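Local coordinates for DUF2666 domain-containing protein (Pyrococcus furiosus, PDB 3V68), which is of unknown function but probably binds double-stranded DNA, at residues R4-T9 / E27-F32; K94-E99 / L244-E249; E191-F196 / Q210-F215. One frame throughout, in Å; residues are numbered along the deposited sequence. Where two conformers were deposited one is given.

Contact 1. Residues R4-T9 / E27-F32; sequences RILEFT and ENIAMF
Leu6 and Phe32 make most of this contact. The side chains meet by apolar contact, the ring also lies against the strand backbone, and no hydrogen bond joins strand residues 5-9 to helix residues 27-32, whose axes approach to 10.2 Å at 23°. The Leu6 and Phe32 side chains slide past each other in opposite directions. Leu6 CG lies 3.4 Å from Phe32 CE2, and Leu6 CD1 comes just as near to that ring carbon. The other methyl, Leu6 CD2, turns to Ile29, meeting CG2 at 3.7 Å; these two side chains cross at about a right angle.

A second set of contacts joins ring and backbone. The Phe32 CA-CB bond points at the strand, and chi1 (168°) sets CG anti to the backbone N. Phe32 CZ lies 3.6 Å from Phe8 N, which is in the ring plane at the edge. Leu6 O stands over one face. Phe8 adds CB, 3.9 Å from Phe32 CZ, while its own ring runs on to Val36 and Val40 further along the helix.

Glu7 CB points away from the helix, and its carboxylate pairs with Arg131 and Asn138. Here helix meets strand by van der Waals contact alone, without a directional bond.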
loop_
_atom_site.group_PDB
_atom_site.type_symbol
_atom_site.label_atom_id
_atom_site.label_comp_id
_atom_site.label_asym_id
_atom_site.label_seq_id
_atom_site.Cartn_x
_atom_site.Cartn_y
_atom_site.Cartn_z
ATOM N N ARG A 4 -10.698 24.497 -1.200
ATOM C CA ARG A 4 -9.840 23.723 -0.302
ATOM C C ARG A 4 -10.596 22.670 0.501
ATOM O O ARG A 4 -11.584 22.972 1.171
ATOM C CB ARG A 4 -9.080 24.652 0.643
ATOM C CG ARG A 4 -8.179 23.932 1.639
ATOM C CD ARG A 4 -7.434 24.922 2.501
ATOM N NE ARG A 4 -6.422 25.638 1.730
ATOM C CZ ARG A 4 -5.635 26.595 2.215
ATOM N NH1 ARG A 4 -5.733 26.973 3.482
ATOM N NH2 ARG A 4 -4.745 27.176 1.422
ATOM N N ILE A 5 -10.103 21.439 0.427
ATOM C CA ILE A 5 -10.723 20.302 1.089
ATOM C C ILE A 5 -9.711 19.159 1.163
ATOM O O ILE A 5 -8.891 18.984 0.264
ATOM C CB ILE A 5 -12.015 19.848 0.342
ATOM C CG1 ILE A 5 -12.797 18.815 1.164
ATOM C CG2 ILE A 5 -11.686 19.337 -1.069
ATOM C CD1 ILE A 5 -14.182 18.493 0.626
ATOM N N LEU A 6 -9.762 18.399 2.249
ATOM C CA LEU A 6 -8.969 17.189 2.357
ATOM C C LEU A 6 -9.750 16.207 3.197
ATOM O O LEU A 6 -9.829 16.356 4.412
ATOM C CB LEU A 6 -7.608 17.486 2.984
ATOM C CG LEU A 6 -6.545 16.393 2.960
ATOM C CD1 LEU A 6 -6.393 15.785 1.562
ATOM C CD2 LEU A 6 -5.219 16.945 3.447
ATOM N N GLU A 7 -10.347 15.216 2.544
ATOM C CA GLU A 7 -11.229 14.292 3.239
ATOM C C GLU A 7 -11.196 12.878 2.685
ATOM O O GLU A 7 -10.957 12.657 1.488
ATOM C CB GLU A 7 -12.671 14.812 3.265
ATOM C CG GLU A 7 -13.343 14.935 1.912
ATOM C CD GLU A 7 -14.836 15.195 2.028
ATOM O OE1 GLU A 7 -15.606 14.532 1.301
ATOM O OE2 GLU A 7 -15.238 16.058 2.844
ATOM N N PHE A 8 -11.425 11.930 3.586
ATOM C CA PHE A 8 -11.619 10.538 3.234
ATOM C C PHE A 8 -12.812 9.998 4.004
ATOM O O PHE A 8 -12.862 10.102 5.228
ATOM C CB PHE A 8 -10.376 9.697 3.558
ATOM C CG PHE A 8 -10.574 8.232 3.314
ATOM C CD1 PHE A 8 -10.556 7.728 2.018
ATOM C CD2 PHE A 8 -10.809 7.354 4.375
ATOM C CE1 PHE A 8 -10.762 6.374 1.775
ATOM C CE2 PHE A 8 -11.013 5.995 4.139
ATOM C CZ PHE A 8 -10.991 5.505 2.840
ATOM N N THR A 9 -13.773 9.427 3.285
ATOM C CA THR A 9 -14.842 8.665 3.929
ATOM C C THR A 9 -15.046 7.353 3.192
ATOM O O THR A 9 -14.787 7.256 1.990
ATOM C CB THR A 9 -16.201 9.429 4.034
ATOM O OG1 THR A 9 -16.761 9.640 2.733
ATOM C CG2 THR A 9 -16.045 10.772 4.746
ATOM N N GLU A 27 2.314 19.111 8.719
ATOM C CA GLU A 27 2.227 18.013 9.690
ATOM C C GLU A 27 0.861 17.326 9.645
ATOM O O GLU A 27 0.782 16.101 9.568
ATOM C CB GLU A 27 2.521 18.507 11.112
ATOM C CG GLU A 27 2.609 17.389 12.148
ATOM C CD GLU A 27 2.608 17.892 13.589
ATOM O OE1 GLU A 27 2.092 18.998 13.862
ATOM O OE2 GLU A 27 3.114 17.161 14.462
ATOM N N ASN A 28 -0.212 18.113 9.696
ATOM C CA ASN A 28 -1.558 17.550 9.698
ATOM C C ASN A 28 -1.909 16.871 8.377
ATOM O O ASN A 28 -2.578 15.839 8.364
ATOM C CB ASN A 28 -2.597 18.622 10.037
ATOM C CG ASN A 28 -2.520 19.078 11.483
ATOM O OD1 ASN A 28 -1.916 18.417 12.335
ATOM N ND2 ASN A 28 -3.136 20.222 11.767
ATOM N N ILE A 29 -1.447 17.454 7.274
ATOM C CA ILE A 29 -1.699 16.875 5.957
ATOM C C ILE A 29 -0.961 15.547 5.813
ATOM O O ILE A 29 -1.551 14.551 5.380
ATOM C CB ILE A 29 -1.352 17.848 4.805
ATOM C CG1 ILE A 29 -2.275 19.074 4.870
ATOM C CG2 ILE A 29 -1.480 17.140 3.450
ATOM C CD1 ILE A 29 -1.845 20.231 3.980
ATOM N N ALA A 30 0.310 15.524 6.206
ATOM C CA ALA A 30 1.101 14.295 6.136
ATOM C C ALA A 30 0.530 13.196 7.035
ATOM O O ALA A 30 0.511 12.030 6.643
ATOM C CB ALA A 30 2.567 14.569 6.465
ATOM N N MET A 31 0.056 13.571 8.220
ATOM C CA MET A 31 -0.539 12.603 9.140
ATOM C C MET A 31 -1.871 12.062 8.622
ATOM O O MET A 31 -2.164 10.876 8.781
ATOM C CB MET A 31 -0.684 13.201 10.541
ATOM C CG MET A 31 0.648 13.373 11.258
ATOM S SD MET A 31 1.572 11.828 11.387
ATOM C CE MET A 31 0.522 10.914 12.518
ATOM N N PHE A 32 -2.662 12.929 7.992
ATOM C CA PHE A 32 -3.908 12.517 7.344
ATOM C C PHE A 32 -3.632 11.510 6.224
ATOM O O PHE A 32 -4.254 10.440 6.175
ATOM C CB PHE A 32 -4.657 13.733 6.787
ATOM C CG PHE A 32 -5.800 13.376 5.865
ATOM C CD1 PHE A 32 -7.036 13.001 6.379
ATOM C CD2 PHE A 32 -5.631 13.409 4.483
ATOM C CE1 PHE A 32 -8.095 12.671 5.522
ATOM C CE2 PHE A 32 -6.684 13.076 3.623
ATOM C CZ PHE A 32 -7.914 12.713 4.143
#

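Contact 2. Residues K94-E99 / L244-E249; sequences KKLLVE and LEKYLE
Leu97 meets two residues of the C-terminal helix, one with each methyl. Its CD1 approaches the Tyr247 ring obliquely, 4.0 Å from CD1 of that ring, whereas its CD2 lies 4.2 Å from Leu244 CD2, the two leucines crossing at about a right angle. The Tyr247 hydroxyl is hydrogen-bonded to Lys51 NZ.

On the more exposed side the apolar contact is made by a lysine stem. Leu96 CD1 touches Lys246 CG at 3.6 Å and CB at 3.8 Å; CD of the lysine turns off at chi2 (64°), and the amino end departs from residues 94-99.

Polar bonds are absent between residues 94-99 and 244-249 themselves, but Asn243, the residue just before Leu244, hydrogen-bonds both Leu96 O and Glu99 OE1 through ND2. The axes of the two short segments approach to 9.4 Å with their directions 148° apart, antiparallel in sense but 32° from exact, in a packing that joins the two DUF2666 sequence ranges of the chain. Between the segments, then, methyls, a ring and a lysine stem meet without directional bonds, and the Asn243 hydrogen bonds add a directional link between the same two helices.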
loop_
_atom_site.group_PDB
_atom_site.type_symbol
_atom_site.label_atom_id
_atom_site.label_comp_id
_atom_site.label_asym_id
_atom_site.label_seq_id
_atom_site.Cartn_x
_atom_site.Cartn_y
_atom_site.Cartn_z
ATOM N N LYS A 94 -2.865 -13.682 -14.952
ATOM C CA LYS A 94 -2.408 -14.342 -13.724
ATOM C C LYS A 94 -1.161 -13.663 -13.148
ATOM O O LYS A 94 -1.067 -13.447 -11.935
ATOM C CB LYS A 94 -2.152 -15.834 -13.968
ATOM C CG LYS A 94 -1.838 -16.614 -12.704
ATOM C CD LYS A 94 -1.662 -18.095 -12.986
ATOM C CE LYS A 94 -1.403 -18.862 -11.700
ATOM N NZ LYS A 94 -1.400 -20.336 -11.922
ATOM N N LYS A 95 -0.220 -13.314 -14.024
ATOM C CA LYS A 95 1.002 -12.623 -13.620
ATOM C C LYS A 95 0.680 -11.307 -12.905
ATOM O O LYS A 95 1.289 -10.991 -11.879
ATOM C CB LYS A 95 1.917 -12.376 -14.831
ATOM C CG LYS A 95 3.316 -11.879 -14.470
ATOM C CD LYS A 95 4.211 -11.697 -15.695
ATOM C CE LYS A 95 5.590 -11.178 -15.282
ATOM N NZ LYS A 95 6.471 -10.841 -16.443
ATOM N N LEU A 96 -0.281 -10.559 -13.447
ATOM C CA LEU A 96 -0.714 -9.292 -12.850
ATOM C C LEU A 96 -1.261 -9.489 -11.440
ATOM O O LEU A 96 -0.928 -8.725 -10.523
ATOM C CB LEU A 96 -1.763 -8.613 -13.730
ATOM C CG LEU A 96 -1.325 -8.117 -15.111
ATOM C CD1 LEU A 96 -2.545 -7.676 -15.888
ATOM C CD2 LEU A 96 -0.304 -6.987 -15.005
ATOM N N LEU A 97 -2.079 -10.526 -11.272
ATOM C CA LEU A 97 -2.711 -10.814 -9.983
ATOM C C LEU A 97 -1.735 -11.393 -8.961
ATOM O O LEU A 97 -1.838 -11.094 -7.769
ATOM C CB LEU A 97 -3.927 -11.727 -10.158
ATOM C CG LEU A 97 -5.114 -11.126 -10.918
ATOM C CD1 LEU A 97 -6.092 -12.220 -11.330
ATOM C CD2 LEU A 97 -5.819 -10.051 -10.093
ATOM N N VAL A 98 -0.789 -12.209 -9.425
ATOM C CA VAL A 98 0.278 -12.728 -8.562
ATOM C C VAL A 98 1.094 -11.592 -7.936
ATOM O O VAL A 98 1.408 -11.631 -6.748
ATOM C CB VAL A 98 1.194 -13.748 -9.302
ATOM C CG1 VAL A 98 2.479 -14.013 -8.524
ATOM C CG2 VAL A 98 0.451 -15.060 -9.525
ATOM N N GLU A 99 1.411 -10.570 -8.728
ATOM C CA GLU A 99 2.149 -9.425 -8.202
ATOM C C GLU A 99 1.353 -8.663 -7.130
ATOM O O GLU A 99 1.917 -8.226 -6.119
ATOM C CB GLU A 99 2.585 -8.486 -9.328
ATOM C CG GLU A 99 3.616 -7.455 -8.874
ATOM C CD GLU A 99 4.052 -6.499 -9.969
ATOM O OE1 GLU A 99 3.439 -6.486 -11.060
ATOM O OE2 GLU A 99 5.020 -5.750 -9.724
ATOM N N LEU A 244 -4.534 -4.087 -11.373
ATOM C CA LEU A 244 -5.959 -4.339 -11.236
ATOM C C LEU A 244 -6.742 -3.639 -12.346
ATOM O O LEU A 244 -7.728 -4.177 -12.847
ATOM C CB LEU A 244 -6.451 -3.924 -9.842
ATOM C CG LEU A 244 -5.829 -4.683 -8.661
ATOM C CD1 LEU A 244 -6.211 -4.032 -7.327
ATOM C CD2 LEU A 244 -6.208 -6.167 -8.680
ATOM N N GLU A 245 -6.272 -2.451 -12.730
ATOM C CA GLU A 245 -6.813 -1.691 -13.856
ATOM C C GLU A 245 -6.725 -2.515 -15.140
ATOM O O GLU A 245 -7.715 -2.655 -15.862
ATOM C CB GLU A 245 -6.036 -0.377 -14.009
ATOM C CG GLU A 245 -6.638 0.649 -14.971
ATOM C CD GLU A 245 -5.802 1.923 -15.059
ATOM O OE1 GLU A 245 -5.099 2.259 -14.076
ATOM O OE2 GLU A 245 -5.851 2.590 -16.114
ATOM N N LYS A 246 -5.542 -3.074 -15.397
ATOM C CA LYS A 246 -5.303 -3.879 -16.600
ATOM C C LYS A 246 -6.125 -5.169 -16.610
ATOM O O LYS A 246 -6.604 -5.588 -17.668
ATOM C CB LYS A 246 -3.806 -4.173 -16.779
ATOM C CG LYS A 246 -3.432 -4.902 -18.082
ATOM C CD LYS A 246 -3.745 -4.080 -19.327
ATOM C CE LYS A 246 -3.625 -4.929 -20.585
ATOM N NZ LYS A 246 -3.944 -4.157 -21.818
ATOM N N TYR A 247 -6.295 -5.793 -15.443
ATOM C CA TYR A 247 -7.156 -6.971 -15.353
ATOM C C TYR A 247 -8.605 -6.632 -15.709
ATOM O O TYR A 247 -9.243 -7.351 -16.481
ATOM C CB TYR A 247 -7.103 -7.655 -13.973
ATOM C CG TYR A 247 -8.107 -8.789 -13.892
ATOM C CD1 TYR A 247 -7.765 -10.083 -14.290
ATOM C CD2 TYR A 247 -9.418 -8.552 -13.481
ATOM C CE1 TYR A 247 -8.699 -11.114 -14.248
ATOM C CE2 TYR A 247 -10.356 -9.571 -13.439
ATOM C CZ TYR A 247 -9.994 -10.848 -13.824
ATOM O OH TYR A 247 -10.931 -11.857 -13.781
ATOM N N LEU A 248 -9.116 -5.540 -15.137
ATOM C CA LEU A 248 -10.519 -5.151 -15.308
ATOM C C LEU A 248 -10.853 -4.675 -16.723
ATOM O O LEU A 248 -12.018 -4.704 -17.125
ATOM C CB LEU A 248 -10.928 -4.100 -14.267
ATOM C CG LEU A 248 -10.991 -4.586 -12.813
ATOM C CD1 LEU A 248 -11.073 -3.416 -11.845
ATOM C CD2 LEU A 248 -12.143 -5.557 -12.588
ATOM N N GLU A 249 -9.839 -4.249 -17.473
ATOM C CA GLU A 249 -10.027 -3.862 -18.875
ATOM C C GLU A 249 -10.487 -5.054 -19.709
ATOM O O GLU A 249 -10.008 -6.176 -19.519
ATOM C CB GLU A 249 -8.737 -3.293 -19.464
ATOM C CG GLU A 249 -8.404 -1.884 -19.017
ATOM C CD GLU A 249 -7.107 -1.381 -19.618
ATOM O OE1 GLU A 249 -7.029 -1.257 -20.860
ATOM O OE2 GLU A 249 -6.163 -1.101 -18.851
#

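Contact 3. Residues E191-F196 / Q210-F215; sequences EYFGGF and QLFREF
Leu211 is the main bump, and its branches enter a hollow lined by Tyr192, Phe193 and Phe196. Its CD2 sits among them: it lies 3.6 Å from Phe196 CE1, at the edge of that ring, and 4.0 Å from Phe193 CD1, with the carbonyl oxygen of Tyr192 also close by. CG and CD1 of the leucine lie off the rim of the tyrosine ring, on the side opposite Phe215, with CG 3.5 Å from Tyr192 CE1; the two side chains slide past each other in opposite directions.

The tyrosine is in turn a long bump reaching across to the helix end. Its hydroxyl donates a 2.7 Å hydrogen bond to Leu211 O, which lies in the ring plane at the edge; the donor is tilted 25° from the carbonyl plane. Two successive helices meet here: helix 186-192 is followed by a type I beta turn from Phe193 to Phe196, and its end and that turn pack on the C-terminal end of helix 202-213.

Phe215, just past the second helix, points an edge at one face of the tyrosine. Its CD1 stands 3.8 Å above the Tyr192 ring plane, over the centre, in a T-shaped stack with planes at 74°. Phe193 sets the tip of its ring beside Phe212, CZ lying 4.0 Å from CB, with that CB at the edge of the Phe193 ring and in its plane. Around this pair, helix 219-231 supplies Met229 against Phe193 and Ala226 against Phe212.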
loop_
_atom_site.group_PDB
_atom_site.type_symbol
_atom_site.label_atom_id
_atom_site.label_comp_id
_atom_site.label_asym_id
_atom_site.label_seq_id
_atom_site.Cartn_x
_atom_site.Cartn_y
_atom_site.Cartn_z
ATOM N N GLU A 191 19.593 7.229 -4.318
ATOM C CA GLU A 191 21.040 7.152 -4.495
ATOM C C GLU A 191 21.741 6.437 -3.342
ATOM O O GLU A 191 22.725 5.741 -3.547
ATOM C CB GLU A 191 21.623 8.536 -4.764
ATOM C CG GLU A 191 21.223 9.027 -6.144
ATOM C CD GLU A 191 21.636 10.445 -6.440
ATOM O OE1 GLU A 191 22.607 10.948 -5.828
ATOM O OE2 GLU A 191 20.988 11.055 -7.321
ATOM N N TYR A 192 21.194 6.577 -2.138
ATOM C CA TYR A 192 21.701 5.871 -0.963
ATOM C C TYR A 192 21.787 4.350 -1.184
ATOM O O TYR A 192 22.755 3.709 -0.763
ATOM C CB TYR A 192 20.799 6.199 0.229
ATOM C CG TYR A 192 21.221 5.630 1.564
ATOM C CD1 TYR A 192 20.622 4.477 2.066
ATOM C CD2 TYR A 192 22.187 6.267 2.342
ATOM C CE1 TYR A 192 20.985 3.956 3.298
ATOM C CE2 TYR A 192 22.556 5.755 3.583
ATOM C CZ TYR A 192 21.953 4.600 4.049
ATOM O OH TYR A 192 22.309 4.085 5.267
ATOM N N PHE A 193 20.782 3.787 -1.856
ATOM C CA PHE A 193 20.727 2.348 -2.115
ATOM C C PHE A 193 21.298 1.952 -3.484
ATOM O O PHE A 193 21.154 0.805 -3.915
ATOM C CB PHE A 193 19.285 1.845 -1.964
ATOM C CG PHE A 193 18.799 1.826 -0.543
ATOM C CD1 PHE A 193 19.150 0.779 0.303
ATOM C CD2 PHE A 193 17.994 2.851 -0.049
ATOM C CE1 PHE A 193 18.706 0.751 1.625
ATOM C CE2 PHE A 193 17.535 2.827 1.269
ATOM C CZ PHE A 193 17.897 1.781 2.108
ATOM N N GLY A 194 21.944 2.904 -4.159
ATOM C CA GLY A 194 22.416 2.710 -5.533
ATOM C C GLY A 194 23.454 1.626 -5.778
ATOM O O GLY A 194 23.674 1.230 -6.928
ATOM N N GLY A 195 24.084 1.141 -4.708
ATOM C CA GLY A 195 25.070 0.064 -4.795
ATOM C C GLY A 195 24.489 -1.337 -4.866
ATOM O O GLY A 195 25.232 -2.320 -4.867
ATOM N N PHE A 196 23.160 -1.424 -4.922
ATOM C CA PHE A 196 22.436 -2.697 -4.994
ATOM C C PHE A 196 21.479 -2.736 -6.180
ATOM O O PHE A 196 20.837 -1.733 -6.511
ATOM C CB PHE A 196 21.616 -2.914 -3.720
ATOM C CG PHE A 196 22.443 -3.050 -2.475
ATOM C CD1 PHE A 196 22.806 -1.926 -1.737
ATOM C CD2 PHE A 196 22.842 -4.306 -2.024
ATOM C CE1 PHE A 196 23.570 -2.050 -0.579
ATOM C CE2 PHE A 196 23.603 -4.437 -0.868
ATOM C CZ PHE A 196 23.962 -3.304 -0.142
ATOM N N GLN A 210 21.237 -3.982 6.599
ATOM C CA GLN A 210 22.137 -3.209 7.442
ATOM C C GLN A 210 22.244 -1.760 6.970
ATOM O O GLN A 210 22.179 -0.832 7.773
ATOM C CB GLN A 210 23.513 -3.871 7.500
ATOM C CG GLN A 210 24.495 -3.181 8.436
ATOM C CD GLN A 210 24.081 -3.245 9.897
ATOM O OE1 GLN A 210 23.398 -4.174 10.330
ATOM N NE2 GLN A 210 24.500 -2.252 10.666
ATOM N N LEU A 211 22.386 -1.573 5.658
ATOM C CA LEU A 211 22.425 -0.233 5.092
ATOM C C LEU A 211 21.138 0.537 5.391
ATOM O O LEU A 211 21.183 1.717 5.756
ATOM C CB LEU A 211 22.706 -0.279 3.585
ATOM C CG LEU A 211 22.937 1.080 2.915
ATOM C CD1 LEU A 211 24.162 1.790 3.473
ATOM C CD2 LEU A 211 23.038 0.946 1.399
ATOM N N PHE A 212 19.995 -0.135 5.266
ATOM C CA PHE A 212 18.740 0.487 5.654
ATOM C C PHE A 212 18.736 0.906 7.135
ATOM O O PHE A 212 18.295 2.007 7.473
ATOM C CB PHE A 212 17.535 -0.414 5.373
ATOM C CG PHE A 212 16.329 -0.031 6.178
ATOM C CD1 PHE A 212 15.512 1.016 5.768
ATOM C CD2 PHE A 212 16.060 -0.665 7.392
ATOM C CE1 PHE A 212 14.430 1.415 6.540
ATOM C CE2 PHE A 212 14.983 -0.276 8.167
ATOM C CZ PHE A 212 14.162 0.766 7.738
ATOM N N ARG A 213 19.215 0.021 8.008
ATOM C CA ARG A 213 19.223 0.319 9.441
ATOM C C ARG A 213 20.108 1.506 9.801
ATOM O O ARG A 213 19.842 2.208 10.773
ATOM C CB ARG A 213 19.614 -0.911 10.255
ATOM C CG ARG A 213 18.612 -2.041 10.164
ATOM C CD ARG A 213 18.784 -3.000 11.322
ATOM N NE ARG A 213 18.055 -4.245 11.113
ATOM C CZ ARG A 213 16.751 -4.408 11.329
ATOM N NH1 ARG A 213 16.004 -3.398 11.761
ATOM N NH2 ARG A 213 16.196 -5.590 11.107
ATOM N N GLU A 214 21.141 1.740 8.997
ATOM C CA GLU A 214 22.047 2.856 9.205
ATOM C C GLU A 214 21.549 4.164 8.599
ATOM O O GLU A 214 22.189 5.208 8.770
ATOM C CB GLU A 214 23.425 2.512 8.647
ATOM C CG GLU A 214 24.109 1.406 9.420
ATOM C CD GLU A 214 25.226 0.750 8.654
ATOM O OE1 GLU A 214 25.876 -0.145 9.231
ATOM O OE2 GLU A 214 25.450 1.114 7.480
ATOM N N PHE A 215 20.419 4.113 7.891
ATOM C CA PHE A 215 19.871 5.303 7.252
ATOM C C PHE A 215 19.359 6.276 8.297
ATOM O O PHE A 215 18.495 5.941 9.110
ATOM C CB PHE A 215 18.775 4.944 6.239
ATOM C CG PHE A 215 18.068 6.140 5.652
ATOM C CD1 PHE A 215 18.626 6.847 4.590
ATOM C CD2 PHE A 215 16.839 6.550 6.159
ATOM C CE1 PHE A 215 17.968 7.955 4.046
ATOM C CE2 PHE A 215 16.171 7.649 5.618
ATOM C CZ PHE A 215 16.740 8.357 4.564
#

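Contact 1 is the fully buried one: a sheet strand meets a helix through aliphatic groups, a phenyl ring and strand backbone, with no hydrogen bond between the segments. Contacts 2 and 3 are only partly buried and join helices or their ends. Contact 2 brings together segments 145 residues apart, one from each DUF2666 range, whereas contacts 1 and 3 are local, each within a single range. Contact 3, its centre farthest from the centre of the chain at about 22 Å, alone carries a hydrogen bond and an aromatic stack across its segments. It is nested in the loop closed by contact 2, about 17 Å away between nearest atoms. No two contacts touch or share a helix or strand.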